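Local coordinates for protein ABC-type phosphate transport system, periplasmic component (Lactobacillus brevis, PDB 4ECF) that probably binds phosphate outside the cytoplasmic membrane as the solute-binding part of the PstSACB ABC transporter that imports it, at residues G56-F61 and H209-G214; L96-L101 and S186-A191; N196-D201 and Q247-R252; N126-S131 and A150-S155; E4-V9 and T217-A222. All coordinates share one frame; numbering follows the deposited sequence. Where two conformers were deposited one is given.

Interaction 1: residues G56-F61 and H209-G214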
# COMPACT_ATOMS: atom_id res chain seq x y z
N GLY A 56 -0.28 -0.66 14.97
CA GLY A 56 0.06 0.29 13.93
C GLY A 56 0.17 -0.44 12.62
O GLY A 56 0.98 -1.37 12.45
N ASN A 57 -0.69 -0.09 11.68
CA ASN A 57 -0.73 -0.70 10.35
C ASN A 57 0.24 0.03 9.45
O ASN A 57 0.10 1.26 9.28
CB ASN A 57 -2.15 -0.56 9.80
CG ASN A 57 -3.22 -1.31 10.60
OD1 ASN A 57 -2.94 -2.20 11.42
ND2 ASN A 57 -4.46 -0.93 10.37
N SER A 58 1.19 -0.68 8.85
CA SER A 58 2.26 -0.05 8.10
C SER A 58 2.62 -0.83 6.83
O SER A 58 2.73 -2.07 6.87
CB SER A 58 3.49 0.06 8.98
OG SER A 58 4.63 0.62 8.31
N ASP A 59 2.89 -0.11 5.76
CA ASP A 59 3.49 -0.68 4.53
C ASP A 59 4.99 -0.70 4.55
O ASP A 59 5.61 -1.20 3.59
CB ASP A 59 3.06 0.11 3.26
CG ASP A 59 1.62 0.47 3.25
OD1 ASP A 59 0.77 -0.38 3.55
OD2 ASP A 59 1.31 1.62 2.84
N LEU A 60 5.59 -0.13 5.58
CA LEU A 60 7.04 0.02 5.68
C LEU A 60 7.59 -0.66 6.94
O LEU A 60 6.90 -0.79 7.97
CB LEU A 60 7.44 1.51 5.70
CG LEU A 60 6.93 2.36 4.54
CD1 LEU A 60 7.34 3.83 4.74
CD2 LEU A 60 7.40 1.80 3.17
N PHE A 61 8.86 -1.03 6.91
CA PHE A 61 9.56 -1.37 8.16
C PHE A 61 9.64 -0.12 9.04
O PHE A 61 9.83 1.00 8.51
CB PHE A 61 10.94 -1.96 7.88
CG PHE A 61 10.88 -3.36 7.33
CD1 PHE A 61 10.65 -3.60 5.98
CD2 PHE A 61 11.05 -4.45 8.15
CE1 PHE A 61 10.61 -4.88 5.47
CE2 PHE A 61 11.00 -5.75 7.65
CZ PHE A 61 10.79 -5.95 6.30
N HIS A 209 2.58 -4.77 7.45
CA HIS A 209 3.01 -4.98 8.84
C HIS A 209 1.93 -4.60 9.83
O HIS A 209 1.27 -3.53 9.65
CB HIS A 209 4.20 -4.10 9.16
CG HIS A 209 5.38 -4.27 8.25
ND1 HIS A 209 6.52 -4.88 8.65
CD2 HIS A 209 5.61 -3.74 7.01
CE1 HIS A 209 7.45 -4.78 7.65
NE2 HIS A 209 6.87 -4.10 6.63
N LEU A 210 1.75 -5.41 10.86
CA LEU A 210 0.89 -5.06 12.02
C LEU A 210 1.85 -4.90 13.20
O LEU A 210 2.27 -5.89 13.78
CB LEU A 210 -0.15 -6.13 12.30
CG LEU A 210 -1.16 -6.43 11.18
CD1 LEU A 210 -2.16 -7.47 11.62
CD2 LEU A 210 -1.87 -5.17 10.72
N TYR A 211 2.34 -3.70 13.45
CA TYR A 211 3.23 -3.44 14.55
C TYR A 211 2.51 -3.31 15.87
O TYR A 211 1.44 -2.67 15.95
CB TYR A 211 3.99 -2.13 14.28
CG TYR A 211 5.25 -2.32 13.44
CD1 TYR A 211 6.42 -2.84 14.00
CD2 TYR A 211 5.24 -2.06 12.07
CE1 TYR A 211 7.57 -3.01 13.23
CE2 TYR A 211 6.40 -2.23 11.28
CZ TYR A 211 7.54 -2.72 11.84
OH TYR A 211 8.69 -2.89 11.07
N THR A 212 3.17 -3.83 16.91
CA THR A 212 2.76 -3.65 18.31
C THR A 212 3.88 -3.02 19.14
O THR A 212 5.04 -3.02 18.75
CB THR A 212 2.28 -4.97 18.94
OG1 THR A 212 3.37 -5.89 18.97
CG2 THR A 212 1.04 -5.55 18.13
N LYS A 213 3.49 -2.39 20.25
CA LYS A 213 4.45 -1.85 21.23
C LYS A 213 4.66 -2.91 22.27
O LYS A 213 3.79 -3.18 23.11
CB LYS A 213 3.92 -0.57 21.87
CG LYS A 213 5.01 0.19 22.66
CD LYS A 213 4.56 1.59 23.03
CE LYS A 213 5.61 2.23 23.93
NZ LYS A 213 5.59 3.71 23.88
N GLY A 214 5.81 -3.55 22.18
CA GLY A 214 6.11 -4.76 22.95
C GLY A 214 5.43 -5.94 22.36
O GLY A 214 4.70 -5.84 21.36
O HOH W 1 7.52 -3.28 4.04
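The imidazole of His209 stands edge-on over the Phe61 ring, with its CE1 corner 3.5 Å above the ring plane and over the centre. The planes meet at 73°, a T-shaped pair in which the flat benzyl face suits the polarised C-H it receives. His209 lies on the face of the sheet that also carries Ser58 and Tyr211, and its first torsion (chi1 -56°) sets CG beside the backbone N. Leu60 O lies over one imidazole face, while at the edge a water joins NE2 to Asp59 O; ND1 is bonded to Asp75, so both ring nitrogens are engaged and the tilt of the imidazole is well defined. Ser58 OG donates to Leu60 O at 2.7 Å on a lone pair, which steadies the chain as it leaves the strand. An alanine at Phe61 would probably leave CE1 of His209 without its aromatic floor and open a gap beside the imidazole. Tyr211 reaches the same turn from further along: its OH sits 3.4 Å from Phe61 CA and bonds to the amide of Ala62. On the other face of the sheet Asn57 and Leu210 run side by side, OD1 of Asn57 lying 3.2 Å from CD2 of Leu210; that buried oxygen has no polar partner. Gly56 N to Tyr211 O (2.8 Å) and His209 N to Ser58 O (2.8 Å) belong to two reciprocal backbone pairs, which make this an antiparallel junction of strands 55-58 and 205-213. Asp59, whose OD1 bonds to Ser11, lies near the bound phosphate, consistent with a loop lining the ligand cleft of a periplasmic binding protein.

Interaction 2: residues L96-L101 and S186-A191. With EDO (1,2-ethanediol), chain F.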
# COMPACT_ATOMS: atom_id res chain seq x y z
N LEU A 96 3.43 2.73 -19.66
CA LEU A 96 4.58 3.66 -19.70
C LEU A 96 5.87 2.90 -19.47
O LEU A 96 5.86 1.88 -18.77
CB LEU A 96 4.46 4.75 -18.62
CG LEU A 96 3.31 5.74 -18.76
CD1 LEU A 96 3.21 6.57 -17.46
CD2 LEU A 96 3.39 6.67 -19.95
N SER A 97 6.98 3.36 -20.06
CA SER A 97 8.28 2.84 -19.63
C SER A 97 8.64 3.47 -18.28
O SER A 97 8.05 4.50 -17.90
CB SER A 97 9.39 3.19 -20.60
OG SER A 97 9.59 4.59 -20.66
N THR A 98 9.64 2.91 -17.59
CA THR A 98 10.15 3.55 -16.37
C THR A 98 10.59 5.01 -16.65
O THR A 98 10.26 5.91 -15.87
CB THR A 98 11.29 2.73 -15.77
OG1 THR A 98 10.78 1.51 -15.24
CG2 THR A 98 12.03 3.50 -14.64
N ASN A 99 11.32 5.22 -17.73
CA ASN A 99 11.83 6.56 -18.02
C ASN A 99 10.67 7.54 -18.24
O ASN A 99 10.74 8.68 -17.75
CB ASN A 99 12.76 6.54 -19.24
CG ASN A 99 13.41 7.88 -19.50
OD1 ASN A 99 13.15 8.51 -20.53
ND2 ASN A 99 14.27 8.32 -18.58
N GLN A 100 9.62 7.12 -18.96
CA GLN A 100 8.45 7.97 -19.13
C GLN A 100 7.76 8.27 -17.81
O GLN A 100 7.37 9.40 -17.58
CB GLN A 100 7.43 7.37 -20.11
CG GLN A 100 7.91 7.27 -21.55
CD GLN A 100 7.01 6.44 -22.42
OE1 GLN A 100 6.50 5.38 -22.00
NE2 GLN A 100 6.88 6.86 -23.71
N LEU A 101 7.60 7.24 -16.96
CA LEU A 101 6.97 7.43 -15.66
C LEU A 101 7.73 8.45 -14.81
O LEU A 101 7.13 9.35 -14.17
CB LEU A 101 6.85 6.08 -14.95
CG LEU A 101 6.12 6.14 -13.61
CD1 LEU A 101 4.61 6.37 -13.73
CD2 LEU A 101 6.36 4.85 -12.83
N SER A 186 0.32 -0.69 -17.07
CA SER A 186 1.48 -1.55 -17.18
C SER A 186 2.70 -0.61 -17.20
O SER A 186 2.57 0.57 -17.60
CB SER A 186 1.41 -2.39 -18.47
OG SER A 186 0.39 -3.39 -18.36
N LEU A 187 3.85 -1.14 -16.79
CA LEU A 187 5.14 -0.42 -16.83
C LEU A 187 6.14 -1.31 -17.56
O LEU A 187 6.30 -2.51 -17.18
CB LEU A 187 5.65 -0.08 -15.43
CG LEU A 187 4.77 0.87 -14.68
CD1 LEU A 187 5.26 1.02 -13.23
CD2 LEU A 187 4.83 2.22 -15.39
N ASN A 188 6.79 -0.78 -18.58
CA ASN A 188 7.71 -1.56 -19.42
C ASN A 188 7.02 -2.80 -20.01
O ASN A 188 7.62 -3.88 -20.16
CB ASN A 188 8.94 -1.93 -18.56
CG ASN A 188 9.54 -0.72 -17.89
OD1 ASN A 188 9.96 0.24 -18.57
ND2 ASN A 188 9.51 -0.70 -16.57
N HIS A 189 5.73 -2.65 -20.27
CA HIS A 189 4.87 -3.71 -20.76
C HIS A 189 4.83 -4.94 -19.87
O HIS A 189 4.42 -6.02 -20.32
CB HIS A 189 5.24 -4.05 -22.23
CG HIS A 189 4.82 -2.98 -23.21
ND1 HIS A 189 3.52 -2.71 -23.47
CD2 HIS A 189 5.56 -2.09 -23.96
CE1 HIS A 189 3.42 -1.72 -24.34
NE2 HIS A 189 4.69 -1.32 -24.66
N VAL A 190 5.06 -4.73 -18.55
CA VAL A 190 4.77 -5.72 -17.52
C VAL A 190 3.51 -5.28 -16.76
O VAL A 190 3.40 -4.12 -16.35
CB VAL A 190 5.95 -5.81 -16.51
CG1 VAL A 190 5.66 -6.83 -15.40
CG2 VAL A 190 7.24 -6.13 -17.29
N ALA A 191 2.55 -6.20 -16.65
CA ALA A 191 1.26 -5.85 -16.08
C ALA A 191 1.33 -5.93 -14.56
O ALA A 191 2.09 -6.75 -14.03
CB ALA A 191 0.17 -6.77 -16.61
C1 EDO F . 7.68 -3.13 -14.20
O1 EDO F . 9.00 -2.84 -14.71
C2 EDO F . 7.36 -2.41 -12.89
O2 EDO F . 8.27 -2.72 -11.85
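A parallel bridge between Leu96 and Leu187 leads straight into a capping box at the start of helix 98-105, and Asn188 clamps the two together. Leu96 N donates to Ser186 O, and Leu96 O accepts from Asn188 N at 2.8 Å. Beyond the bridge, the carboxamide of Asn188 grips Thr98 twice: OD1 takes the amide N-H of Thr98 at 2.9 Å, from a donor tilted 31° from the carbonyl plane, while ND2 gives to Thr98 OG1, also at 2.9 Å, in the amide plane. An amide with a donor and an acceptor suits this two-pronged hold, which fixes its flip. ND2 also donates to an ethanediol O1. Asparagine fits the backbone too, since positive phi is needed here in the type I' turn from Leu187 to Val190. In the capping box, Ser97 OG accepts from Gln100 N at 3.0 Å and Gln100 OE1 from Ser97 N at 2.8 Å. Inside, Leu101 crosses Leu187 at about a right angle, with their CD2 atoms 4.0 Å apart. Leu187 packs further on Trp202 and Ile204, and Leu96 on Val115. The short strand 95-96 lies beside strand 183-187, which in turn pairs with strand 73-87.

Interaction 3: residues N196-D201 and Q247-R252; sequences NVTTND and QMLVER
Thr198 and Leu249 join the last part of helix 194-198 to the loop that leads into strand 250-252, one arm of the two-stranded antiparallel hairpin near the C terminus; the contact is mostly packing, pinned by one backbone bond. Leu249 N donates to Thr198 O at 2.9 Å, with an N-H...O angle of 150°. The Leu249 side chain lies beside those of Thr198 and Thr199, pointing the same way, its CD1 meeting Thr199 CG2 at 4.2 Å. Thr198 OG1 turns back to the carbonyl of Val195, which leaves CG2 to rest 3.5 Å from Gln247 O; a beta-branched residue with one polar and one apolar arm serves both needs. Met248, here selenomethionine, is bent at chi2 and chi3 and brings its CE to 3.4 Å from Val197 O and 4.0 Å from Val197 CG1. Val197 and Met248 are both backed by Trp205 and Val80. As the chain leaves the helix, Thr199 OG1 accepts from Asp201 N in an ST turn, and Asn200 takes a positive phi, which asparagine tolerates. Its CB packs on Val250, whose CG2 is 3.9 Å away. Arg252 makes cation-pi contacts with Trp205 and Phe140, and its NH1 gives to a water at 2.9 Å that donates in turn to Asn200 OD1, itself bonded to Trp205 NE1.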
# COMPACT_ATOMS: atom_id res chain seq x y z
N ASN A 196 3.19 -11.42 -11.31
CA ASN A 196 4.37 -10.61 -11.55
C ASN A 196 4.99 -10.05 -10.25
O ASN A 196 6.17 -9.77 -10.19
CB ASN A 196 4.03 -9.49 -12.53
CG ASN A 196 3.91 -9.98 -13.99
OD1 ASN A 196 4.42 -11.05 -14.35
ND2 ASN A 196 3.24 -9.20 -14.82
N VAL A 197 4.18 -9.83 -9.20
CA VAL A 197 4.75 -9.40 -7.91
C VAL A 197 5.53 -10.58 -7.31
O VAL A 197 6.65 -10.40 -6.81
CB VAL A 197 3.62 -8.96 -6.94
CG1 VAL A 197 4.19 -8.78 -5.53
CG2 VAL A 197 2.95 -7.66 -7.40
N THR A 198 4.99 -11.80 -7.42
CA THR A 198 5.66 -12.94 -6.79
C THR A 198 7.08 -13.14 -7.30
O THR A 198 7.94 -13.61 -6.57
CB THR A 198 4.87 -14.25 -6.90
OG1 THR A 198 4.88 -14.71 -8.26
CG2 THR A 198 3.46 -14.14 -6.35
N THR A 199 7.32 -12.84 -8.57
CA THR A 199 8.63 -13.02 -9.16
C THR A 199 9.52 -11.76 -9.14
O THR A 199 10.68 -11.77 -9.64
CB THR A 199 8.47 -13.41 -10.64
OG1 THR A 199 7.81 -12.33 -11.32
CG2 THR A 199 7.65 -14.71 -10.79
N ASN A 200 8.95 -10.65 -8.66
CA ASN A 200 9.56 -9.32 -8.75
C ASN A 200 9.70 -8.80 -10.19
O ASN A 200 10.38 -7.81 -10.40
CB ASN A 200 10.92 -9.24 -7.99
CG ASN A 200 11.32 -7.82 -7.63
OD1 ASN A 200 10.52 -7.09 -7.02
ND2 ASN A 200 12.55 -7.40 -7.98
N ASP A 201 9.02 -9.40 -11.16
CA ASP A 201 8.93 -8.79 -12.49
C ASP A 201 8.17 -7.47 -12.45
O ASP A 201 8.47 -6.54 -13.20
CB ASP A 201 8.28 -9.74 -13.49
CG ASP A 201 9.25 -10.85 -13.99
OD1 ASP A 201 10.48 -10.72 -13.85
OD2 ASP A 201 8.76 -11.85 -14.53
N GLN A 247 3.41 -17.04 -0.99
CA GLN A 247 3.33 -17.04 -2.46
C GLN A 247 4.57 -16.41 -3.10
O GLN A 247 4.84 -16.63 -4.28
CB GLN A 247 2.12 -16.22 -2.87
CG GLN A 247 0.78 -16.82 -2.52
CD GLN A 247 -0.34 -15.96 -3.05
OE1 GLN A 247 -0.97 -15.23 -2.32
NE2 GLN A 247 -0.54 -16.00 -4.37
N MSE A 248 5.33 -15.61 -2.34
CA MSE A 248 6.49 -14.92 -2.88
C MSE A 248 7.59 -15.88 -3.31
O MSE A 248 7.89 -16.84 -2.60
CB MSE A 248 7.04 -13.88 -1.87
CG MSE A 248 6.10 -12.68 -1.55
SE MSE A 248 5.38 -11.74 -3.05
CE MSE A 248 6.86 -10.79 -3.40
N LEU A 249 8.15 -15.61 -4.48
CA LEU A 249 9.25 -16.39 -5.04
C LEU A 249 10.55 -15.61 -4.93
O LEU A 249 11.59 -16.04 -5.46
CB LEU A 249 8.94 -16.77 -6.49
CG LEU A 249 7.75 -17.72 -6.66
CD1 LEU A 249 7.48 -17.91 -8.14
CD2 LEU A 249 7.95 -19.10 -6.05
N VAL A 250 10.47 -14.45 -4.29
CA VAL A 250 11.63 -13.64 -3.95
C VAL A 250 11.47 -13.13 -2.51
O VAL A 250 10.36 -13.13 -1.97
CB VAL A 250 11.82 -12.43 -4.89
CG1 VAL A 250 11.96 -12.89 -6.34
CG2 VAL A 250 10.66 -11.47 -4.77
N GLU A 251 12.58 -12.70 -1.93
CA GLU A 251 12.58 -11.95 -0.67
C GLU A 251 13.37 -10.66 -0.89
O GLU A 251 14.34 -10.62 -1.68
CB GLU A 251 13.24 -12.76 0.46
CG GLU A 251 12.40 -13.94 0.91
CD GLU A 251 13.12 -14.92 1.83
OE1 GLU A 251 14.26 -14.64 2.28
OE2 GLU A 251 12.51 -15.98 2.10
N ARG A 252 12.95 -9.61 -0.19
CA ARG A 252 13.62 -8.32 -0.31
C ARG A 252 14.07 -7.76 1.06
O ARG A 252 13.28 -7.65 1.97
CB ARG A 252 12.71 -7.30 -1.05
CG ARG A 252 13.47 -6.10 -1.55
CD ARG A 252 12.55 -5.11 -2.28
NE ARG A 252 11.59 -4.47 -1.38
CZ ARG A 252 10.37 -4.04 -1.71
NH1 ARG A 252 9.89 -4.24 -2.93
NH2 ARG A 252 9.59 -3.47 -0.80
O HOH W 2 11.02 -4.76 -5.59

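Interaction 4: residues N126-S131 and A150-S155. With PO4 (phosphate ion), chain B.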
# COMPACT_ATOMS: atom_id res chain seq x y z
N ASN A 126 -0.65 13.28 -5.85
CA ASN A 126 0.25 12.58 -4.93
C ASN A 126 -0.45 12.29 -3.62
O ASN A 126 -1.48 12.90 -3.28
CB ASN A 126 1.49 13.44 -4.65
CG ASN A 126 2.55 13.27 -5.70
OD1 ASN A 126 2.98 14.24 -6.31
ND2 ASN A 126 3.01 12.06 -5.89
N ARG A 127 0.10 11.33 -2.87
CA ARG A 127 -0.23 11.25 -1.49
C ARG A 127 0.69 12.16 -0.70
O ARG A 127 1.78 12.54 -1.16
CB ARG A 127 -0.09 9.80 -1.00
CG ARG A 127 -1.08 8.82 -1.62
CD ARG A 127 -2.49 8.87 -0.99
NE ARG A 127 -2.36 8.75 0.46
CZ ARG A 127 -2.14 7.60 1.08
NH1 ARG A 127 -2.09 6.46 0.40
NH2 ARG A 127 -1.95 7.58 2.38
N ALA A 128 0.29 12.44 0.54
CA ALA A 128 1.12 13.18 1.47
C ALA A 128 2.32 12.39 1.95
O ALA A 128 2.30 11.16 2.01
CB ALA A 128 0.29 13.65 2.65
N GLN A 129 3.38 13.11 2.31
CA GLN A 129 4.57 12.54 2.92
C GLN A 129 4.17 11.74 4.15
O GLN A 129 3.29 12.15 4.91
CB GLN A 129 5.56 13.64 3.35
CG GLN A 129 6.32 14.26 2.19
CD GLN A 129 7.26 13.29 1.52
OE1 GLN A 129 7.70 12.30 2.13
NE2 GLN A 129 7.58 13.56 0.26
N GLY A 130 4.82 10.59 4.34
CA GLY A 130 4.41 9.63 5.37
C GLY A 130 3.61 8.46 4.85
O GLY A 130 3.53 7.42 5.51
N SER A 131 3.00 8.62 3.67
CA SER A 131 2.29 7.54 2.99
C SER A 131 3.27 6.44 2.62
O SER A 131 4.33 6.71 2.02
CB SER A 131 1.66 8.03 1.70
OG SER A 131 1.27 6.96 0.86
N ALA A 150 2.57 18.71 -6.32
CA ALA A 150 1.29 18.31 -6.95
C ALA A 150 0.17 18.50 -5.92
O ALA A 150 0.42 18.56 -4.70
CB ALA A 150 1.29 16.81 -7.35
N GLN A 151 -1.07 18.47 -6.40
CA GLN A 151 -2.25 18.23 -5.56
C GLN A 151 -2.02 16.96 -4.73
O GLN A 151 -1.60 15.93 -5.28
CB GLN A 151 -3.48 18.01 -6.46
CG GLN A 151 -4.80 17.87 -5.70
CD GLN A 151 -5.99 17.58 -6.61
OE1 GLN A 151 -5.94 17.80 -7.82
NE2 GLN A 151 -7.07 17.09 -6.01
N GLU A 152 -2.29 17.03 -3.42
CA GLU A 152 -2.16 15.86 -2.51
C GLU A 152 -3.49 15.45 -1.91
O GLU A 152 -4.39 16.27 -1.68
CB GLU A 152 -1.13 16.10 -1.39
CG GLU A 152 0.30 16.06 -1.91
CD GLU A 152 1.39 16.47 -0.94
OE1 GLU A 152 1.12 16.83 0.24
OE2 GLU A 152 2.57 16.42 -1.38
N GLN A 153 -3.61 14.15 -1.64
CA GLN A 153 -4.83 13.56 -1.09
C GLN A 153 -4.41 12.74 0.11
O GLN A 153 -3.25 12.34 0.18
CB GLN A 153 -5.53 12.70 -2.14
CG GLN A 153 -5.90 13.42 -3.42
CD GLN A 153 -6.83 14.59 -3.24
OE1 GLN A 153 -6.67 15.61 -3.91
NE2 GLN A 153 -7.83 14.46 -2.37
N ASP A 154 -5.32 12.51 1.06
CA ASP A 154 -4.92 11.96 2.36
C ASP A 154 -5.06 10.46 2.43
O ASP A 154 -4.67 9.88 3.43
CB ASP A 154 -5.72 12.59 3.51
CG ASP A 154 -5.32 14.04 3.82
OD1 ASP A 154 -4.24 14.50 3.36
OD2 ASP A 154 -6.09 14.70 4.55
N SER A 155 -5.61 9.80 1.40
CA SER A 155 -5.78 8.34 1.46
C SER A 155 -5.77 7.72 0.08
O SER A 155 -6.03 8.39 -0.91
CB SER A 155 -7.14 7.98 2.12
OG SER A 155 -8.23 8.41 1.33
P PO4 B . -0.57 4.34 2.98
O1 PO4 B . -0.14 4.86 1.62
O2 PO4 B . 0.49 4.45 4.02
O3 PO4 B . -1.87 4.95 3.44
O4 PO4 B . -0.92 2.78 2.83
O HOH W 3 -1.64 9.59 4.53
O HOH W 4 -1.49 11.01 2.20
O HOH W 5 3.32 16.08 1.98
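Arg127 sends its guanidinium past Ser155 at the end of a beta-alpha-beta crossover, in which parallel strands 123-127 and 151-153 are joined through helix 132-140. The flat group is held between two serines: Ser131 OG lies 3.3 Å above one face, towards the rim, and Ser155 CA lies over the opposite face. Bends at chi2 (-79°) and chi3 turn CD and NE back toward Ser155. At the edge, NH2 donates to phosphate O3 at 2.8 Å and almost straight (164°), whereas the NH1 bond to O1 is weak; Ser131 OG also reaches O1, at 2.6 Å. NE is tied through a water to Gln153 O and Ala128 N, a second shell that would steady the plane. An arginine suits an oxyanion partner, and with Thr12, Gly132 and Thr133 among the ion's other partners the place is consistent with the phosphate site of PstS proteins. On the sheet's other face Asn126 and Glu152 stand next to each other. The Asn126 amide is oriented by Tyr172, which takes its ND2, while OD1 lies against Ala150 CB. Glu152 extends beyond CG alongside Ala128, and its OE1 receives a water, 2.9 Å away, that is bound in turn by Gln129 N.

Interaction 5: residues E4-V9 and T217-A222. With EDO (1,2-ethanediol), chain J.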
# COMPACT_ATOMS: atom_id res chain seq x y z
N GLU A 4 -14.14 -7.04 24.97
CA GLU A 4 -12.74 -6.70 24.78
C GLU A 4 -12.67 -5.95 23.48
O GLU A 4 -13.14 -6.43 22.46
CB GLU A 4 -11.86 -7.94 24.60
CG GLU A 4 -11.48 -8.75 25.81
CD GLU A 4 -10.64 -9.95 25.38
OE1 GLU A 4 -11.13 -10.76 24.58
OE2 GLU A 4 -9.50 -10.09 25.83
N SER A 5 -12.01 -4.79 23.52
CA SER A 5 -11.86 -3.93 22.38
C SER A 5 -10.38 -3.63 22.13
O SER A 5 -9.59 -3.49 23.05
CB SER A 5 -12.57 -2.60 22.57
OG SER A 5 -13.95 -2.80 22.80
N ILE A 6 -10.03 -3.52 20.86
CA ILE A 6 -8.71 -3.02 20.43
C ILE A 6 -8.90 -2.08 19.23
O ILE A 6 -9.93 -2.11 18.56
CB ILE A 6 -7.70 -4.14 20.05
CG1 ILE A 6 -8.18 -4.88 18.76
CG2 ILE A 6 -7.40 -5.06 21.25
CD1 ILE A 6 -7.17 -5.91 18.20
N THR A 7 -7.87 -1.26 18.96
CA THR A 7 -7.85 -0.32 17.86
C THR A 7 -6.54 -0.42 17.07
O THR A 7 -5.43 -0.45 17.64
CB THR A 7 -8.07 1.09 18.36
OG1 THR A 7 -9.35 1.19 19.04
CG2 THR A 7 -8.04 2.12 17.25
N ALA A 8 -6.69 -0.55 15.74
CA ALA A 8 -5.59 -0.59 14.77
C ALA A 8 -5.75 0.60 13.84
O ALA A 8 -6.86 0.86 13.35
CB ALA A 8 -5.67 -1.88 13.97
N VAL A 9 -4.69 1.37 13.64
CA VAL A 9 -4.77 2.53 12.76
C VAL A 9 -3.54 2.59 11.82
O VAL A 9 -2.50 1.99 12.12
CB VAL A 9 -4.84 3.86 13.51
CG1 VAL A 9 -5.89 3.81 14.63
CG2 VAL A 9 -3.49 4.30 14.02
N THR A 217 -0.48 -9.00 23.95
CA THR A 217 -1.31 -9.92 24.76
C THR A 217 -2.79 -9.78 24.39
O THR A 217 -3.18 -8.90 23.60
CB THR A 217 -1.16 -9.61 26.28
OG1 THR A 217 -1.56 -8.26 26.52
CG2 THR A 217 0.31 -9.79 26.72
N GLY A 218 -3.61 -10.67 24.94
CA GLY A 218 -5.04 -10.56 24.85
C GLY A 218 -5.51 -10.54 23.40
O GLY A 218 -5.00 -11.24 22.53
N LEU A 219 -6.48 -9.69 23.16
CA LEU A 219 -7.14 -9.65 21.84
C LEU A 219 -6.21 -9.20 20.75
O LEU A 219 -6.29 -9.72 19.61
CB LEU A 219 -8.39 -8.76 21.90
CG LEU A 219 -9.20 -8.55 20.60
CD1 LEU A 219 -9.55 -9.90 20.00
CD2 LEU A 219 -10.44 -7.66 20.88
N THR A 220 -5.29 -8.26 21.04
CA THR A 220 -4.30 -7.86 20.07
C THR A 220 -3.52 -9.05 19.56
O THR A 220 -3.37 -9.24 18.33
CB THR A 220 -3.33 -6.80 20.64
OG1 THR A 220 -4.08 -5.68 21.12
CG2 THR A 220 -2.31 -6.37 19.56
N LYS A 221 -3.02 -9.87 20.48
CA LYS A 221 -2.24 -11.06 20.13
C LYS A 221 -3.10 -12.05 19.34
O LYS A 221 -2.66 -12.56 18.28
CB LYS A 221 -1.69 -11.72 21.40
CG LYS A 221 -0.97 -13.04 21.16
CD LYS A 221 -0.49 -13.60 22.50
CE LYS A 221 0.22 -14.94 22.42
NZ LYS A 221 1.54 -14.85 21.71
N ALA A 222 -4.31 -12.30 19.84
CA ALA A 222 -5.20 -13.25 19.19
C ALA A 222 -5.56 -12.85 17.77
O ALA A 222 -5.57 -13.69 16.87
CB ALA A 222 -6.46 -13.47 20.03
C1 EDO J . -2.14 -5.87 24.14
O1 EDO J . -0.85 -6.11 23.63
C2 EDO J . -2.57 -4.42 23.96
O2 EDO J . -1.57 -3.68 23.24
O HOH W 6 -7.56 -8.15 25.25
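Ile6 drives its CG2 methyl between Leu219 and Thr220, 3.9 Å from Leu219 CB and 3.4 Å from Thr220 OG1. CG1 sits between the backbone N and the carbonyl carbon (chi1 67°), in the crowded position, which turns CG2 anti to that carbon. From CG1 the chain runs on extended, and CD1 comes to 3.9 Å from Thr220 CA. Isoleucine fits because its two branches reach two successive helix residues at once. Replacing it by alanine would probably open a gap between strand 4-10 and the helix, taking the methyl contacts from Leu219 and Thr220 and leaving the Leu219 side chain freer to shift. Leu219 answers with CG anti to its backbone N (chi1 178°), directed at the strand; its CD2 lies nearest Glu4 O, at 3.4 Å, and also touches Glu4 CB. Both residues belong to a sheet-helix layer: helix 218-228 lies across strand 4-10, which pairs with strands 32-39 and 55-58, the short axes 8.2 Å apart and crossing at -59°. Tyr25 of helix 15-28 also packs on Leu219. Nearer the edge Glu4 reaches toward the start of the helix, extended beyond CG, until a water links OE2 (2.8 Å) to Leu219 N. A carboxylate facing the first turn of a helix is likely to be favoured by the helix's electrostatics. Gly218, just before Leu219, has a positive phi, suited to a residue without a side chain. On the other flank, Thr220 OG1 and Thr217 N meet a bound ethanediol, whose O1 accepts from Thr217 N at 2.9 Å.

In the fold
From the N terminus, strand 4-10 opens the longest loop, closed by interaction 5 at residues 217-222. Interaction 1 nests inside it, beginning at 56-61 and closing at 209-214; the two touch where strands 55-58 and 4-10 lie side by side in the same sheet. Within that loop, interaction 2 spans residues 96-191, and interaction 4 nests inside it in turn, closing a short loop round helix 132-140. Interaction 3 opens at 196-201, after interactions 2 and 4 have closed, and closes only at 247-252, so it crosses interactions 1 and 5. It touches interaction 2 where Ala191 meets Asn196, and ties the C-terminal hairpin back to the body of the fold.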